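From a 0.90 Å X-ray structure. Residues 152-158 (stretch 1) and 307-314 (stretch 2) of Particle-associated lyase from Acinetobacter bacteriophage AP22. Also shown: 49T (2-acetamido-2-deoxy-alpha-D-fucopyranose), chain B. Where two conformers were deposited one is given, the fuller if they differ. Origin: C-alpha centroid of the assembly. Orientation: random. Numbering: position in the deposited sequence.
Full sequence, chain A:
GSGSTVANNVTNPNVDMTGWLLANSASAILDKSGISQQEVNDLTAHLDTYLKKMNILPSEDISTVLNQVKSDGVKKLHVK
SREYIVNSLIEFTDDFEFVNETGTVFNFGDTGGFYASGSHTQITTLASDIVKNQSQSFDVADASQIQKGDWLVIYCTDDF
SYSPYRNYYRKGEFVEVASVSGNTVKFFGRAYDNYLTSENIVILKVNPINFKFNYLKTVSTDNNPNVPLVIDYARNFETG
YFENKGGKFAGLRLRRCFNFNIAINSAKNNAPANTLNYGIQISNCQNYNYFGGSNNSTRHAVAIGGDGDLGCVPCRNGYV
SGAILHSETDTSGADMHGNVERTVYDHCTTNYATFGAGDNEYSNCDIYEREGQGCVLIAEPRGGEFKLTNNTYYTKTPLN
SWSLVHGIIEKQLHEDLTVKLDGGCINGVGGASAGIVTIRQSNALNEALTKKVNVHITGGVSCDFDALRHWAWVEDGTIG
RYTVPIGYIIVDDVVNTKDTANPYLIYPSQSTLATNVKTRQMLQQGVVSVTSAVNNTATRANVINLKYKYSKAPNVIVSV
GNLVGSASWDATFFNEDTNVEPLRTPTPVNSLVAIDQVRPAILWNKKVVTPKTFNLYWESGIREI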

# COMPACT_ATOMS: atom_id res chain seq x y z
N LEU A 152 10.66 26.58 -12.07
CA LEU A 152 9.88 27.30 -13.05
C LEU A 152 8.41 26.82 -12.97
O LEU A 152 8.12 25.69 -12.57
N VAL A 153 7.53 27.71 -13.40
CA VAL A 153 6.11 27.39 -13.54
C VAL A 153 5.76 27.56 -15.02
O VAL A 153 5.98 28.62 -15.60
N ILE A 154 5.18 26.50 -15.61
CA ILE A 154 4.52 26.59 -16.89
C ILE A 154 3.06 26.88 -16.57
O ILE A 154 2.46 26.15 -15.78
N TYR A 155 2.47 27.92 -17.15
CA TYR A 155 1.10 28.28 -16.78
C TYR A 155 0.36 28.85 -17.97
O TYR A 155 0.86 29.74 -18.66
N CYS A 156 -0.83 28.31 -18.21
CA CYS A 156 -1.73 28.83 -19.25
C CYS A 156 -2.71 29.81 -18.63
O CYS A 156 -3.46 29.46 -17.74
N THR A 157 -2.70 31.05 -19.16
CA THR A 157 -3.56 32.08 -18.57
C THR A 157 -5.00 32.01 -19.02
O THR A 157 -5.84 32.74 -18.48
N ASP A 158 -5.32 31.15 -19.98
CA ASP A 158 -6.67 31.00 -20.54
C ASP A 158 -7.57 30.23 -19.59
O ASP A 158 -7.27 29.12 -19.11
N ASP A 307 -6.95 27.99 -6.07
CA ASP A 307 -7.58 29.23 -6.57
C ASP A 307 -7.09 29.52 -7.98
O ASP A 307 -6.73 28.62 -8.72
N GLY A 308 -7.13 30.80 -8.39
CA GLY A 308 -7.02 31.17 -9.77
C GLY A 308 -6.05 32.29 -10.08
O GLY A 308 -6.14 32.85 -11.18
N ASP A 309 -5.14 32.62 -9.20
CA ASP A 309 -4.13 33.59 -9.54
C ASP A 309 -3.08 32.98 -10.48
O ASP A 309 -2.95 31.76 -10.61
N LEU A 310 -2.30 33.86 -11.10
CA LEU A 310 -1.16 33.46 -11.91
C LEU A 310 -0.31 32.45 -11.15
O LEU A 310 0.10 32.70 -10.02
N GLY A 311 -0.01 31.30 -11.79
CA GLY A 311 0.79 30.27 -11.16
C GLY A 311 0.03 29.22 -10.36
O GLY A 311 0.64 28.28 -9.85
N CYS A 312 -1.30 29.37 -10.26
CA CYS A 312 -2.13 28.42 -9.53
C CYS A 312 -2.41 27.18 -10.40
O CYS A 312 -3.47 27.00 -10.99
N VAL A 313 -1.40 26.32 -10.47
CA VAL A 313 -1.39 25.12 -11.29
C VAL A 313 -2.36 24.07 -10.72
O VAL A 313 -2.68 24.08 -9.53
N PRO A 314 -2.73 23.08 -11.54
CA PRO A 314 -3.43 21.90 -11.00
C PRO A 314 -2.60 21.24 -9.90
O PRO A 314 -1.38 21.27 -9.92

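A single aromatic ring laid against the backbone of a tight turn, with no clear direct hydrogen bond from one stretch to the other, is the striking feature of this contact. It illustrates a general principle: a turn can offer its backbone as a packing surface, on which an aromatic ring rests while aliphatic side chains and a water complete the contact.

The ring belongs to Tyr155, in the strand of the first stretch. Alternation along that strand directs Val153 and Tyr155 toward the second stretch, while Ile154 and Cys156 point away. With chi1 t (-172°) and chi2 at 77°, Tyr155 places its ring against the type II beta turn that runs from Asp309 to Cys312 and is closed by a hydrogen bond from Cys312 N to Asp309 O, 2.9 Å long. Gly311 lies over one face: its CA stands 4.2 Å from the ring centroid, 23° off the normal, a CH-pi contact, and its N comes within 3.7 Å of Tyr155 CD1. Glycine suits this site chiefly because of its backbone angles (90/-3), at which a CB would be jammed against the carbonyl oxygen of Leu310. Such a CB would point away from the strand, so the ring itself is not what excludes it.

Aliphatic groups extend the packing beyond the ring. Leu310 leaves its backbone sideways, but its t, p rotamer brings the end of the side chain nearer the strand, with CD1 3.7 Å from Tyr155 CD2 and 4.1 Å from CG2 of Thr157, whose chi1 is p. Val313, with chi1 m, also starts sideways; its CG1 meets CG1 of Val153 (chi1 t) at 3.7 Å and lies 4.3 Å from Tyr155 CD1. The two valines thus continue the apolar surface past the ring, and Val153 CG1 also reaches to 4.2 Å from Gly311 CA.

The polar link across the contact is made by water. Tyr155 OH donates to a water at 2.6 Å, and that water donates in turn to Cys312 O at 2.8 Å. Tyr155 OH is 4.3 Å from Cys312 O, and the water spans that gap; the carbonyl oxygen also lies at the ring edge, near its plane, 3.6 Å from Tyr155 CE1. Tyr155 OH also stands 3.4 Å from Asp309 O.

The bound fucosamine derivative belongs to the other end of the turn-bearing stretch. Its O5 approaches Asp307 CB to 3.2 Å, and its C6 lies 3.9 Å from Gly308 N. Asp307 itself, with chi1 p, makes no contact with the strand.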

# COMPACT_ATOMS: atom_id res chain seq x y z
CB LEU A 152 10.38 27.11 -14.49
CG LEU A 152 11.86 27.45 -14.70
CD1 LEU A 152 12.19 27.21 -16.19
CD2 LEU A 152 12.21 28.86 -14.28
CB VAL A 153 5.21 28.32 -12.71
CG1 VAL A 153 3.78 27.80 -12.73
CG2 VAL A 153 5.73 28.49 -11.28
CB ILE A 154 4.65 25.24 -17.65
CG1 ILE A 154 6.09 24.87 -17.90
CG2 ILE A 154 3.81 25.27 -18.95
CD1 ILE A 154 6.32 23.42 -18.31
CB TYR A 155 1.09 29.31 -15.62
CG TYR A 155 -0.28 29.59 -15.06
CD1 TYR A 155 -0.92 28.69 -14.22
CD2 TYR A 155 -0.96 30.75 -15.40
CE1 TYR A 155 -2.18 28.93 -13.71
CE2 TYR A 155 -2.23 31.01 -14.88
CZ TYR A 155 -2.84 30.11 -14.04
OH TYR A 155 -4.09 30.42 -13.56
CB CYS A 156 -2.47 27.68 -19.89
SG CYS A 156 -3.62 28.21 -21.19
CB THR A 157 -2.95 33.48 -18.86
OG1 THR A 157 -2.79 33.66 -20.25
CG2 THR A 157 -1.58 33.65 -18.22
CB ASP A 158 -6.57 30.34 -21.90
CG ASP A 158 -5.66 31.02 -22.91
OD1 ASP A 158 -5.74 32.25 -23.00
OD2 ASP A 158 -4.80 30.38 -23.59
CB ASP A 307 -7.52 30.35 -5.54
CG ASP A 307 -6.14 30.90 -5.30
OD1 ASP A 307 -5.34 30.20 -4.65
OD2 ASP A 307 -5.82 32.00 -5.78
CB ASP A 309 -3.47 34.13 -8.27
CG ASP A 309 -4.34 35.03 -7.43
OD1 ASP A 309 -5.51 35.30 -7.82
OD2 ASP A 309 -3.85 35.44 -6.34
CB LEU A 310 -0.37 34.72 -12.26
CG LEU A 310 0.80 34.53 -13.20
CD1 LEU A 310 0.29 34.15 -14.58
CD2 LEU A 310 1.62 35.80 -13.31
CB CYS A 312 -3.40 29.09 -9.08
SG CYS A 312 -3.13 30.26 -7.70
CB VAL A 313 0.04 24.53 -11.35
CG1 VAL A 313 0.99 25.49 -12.07
CG2 VAL A 313 0.56 24.15 -9.98
CB PRO A 314 -3.56 20.98 -12.23
CG PRO A 314 -3.57 21.95 -13.40
CD PRO A 314 -2.54 23.00 -13.00
C1 49T B . -11.14 30.85 -3.84
C2 49T B . -11.32 32.28 -3.32
N2 49T B . -12.02 32.26 -2.02
C7 49T B . -11.39 32.54 -0.89
O7 49T B . -10.19 32.74 -0.79
C8 49T B . -12.29 32.57 0.34
O5 49T B . -10.69 30.83 -5.15
C5 49T B . -11.49 31.55 -6.09
C6 49T B . -10.91 31.31 -7.47
C4 49T B . -11.54 33.02 -5.68
O4 49T B . -10.22 33.55 -5.72
C3 49T B . -12.12 33.11 -4.30
O3 49T B . -12.05 34.49 -3.85
O HOH W 1 -5.41 28.77 -11.99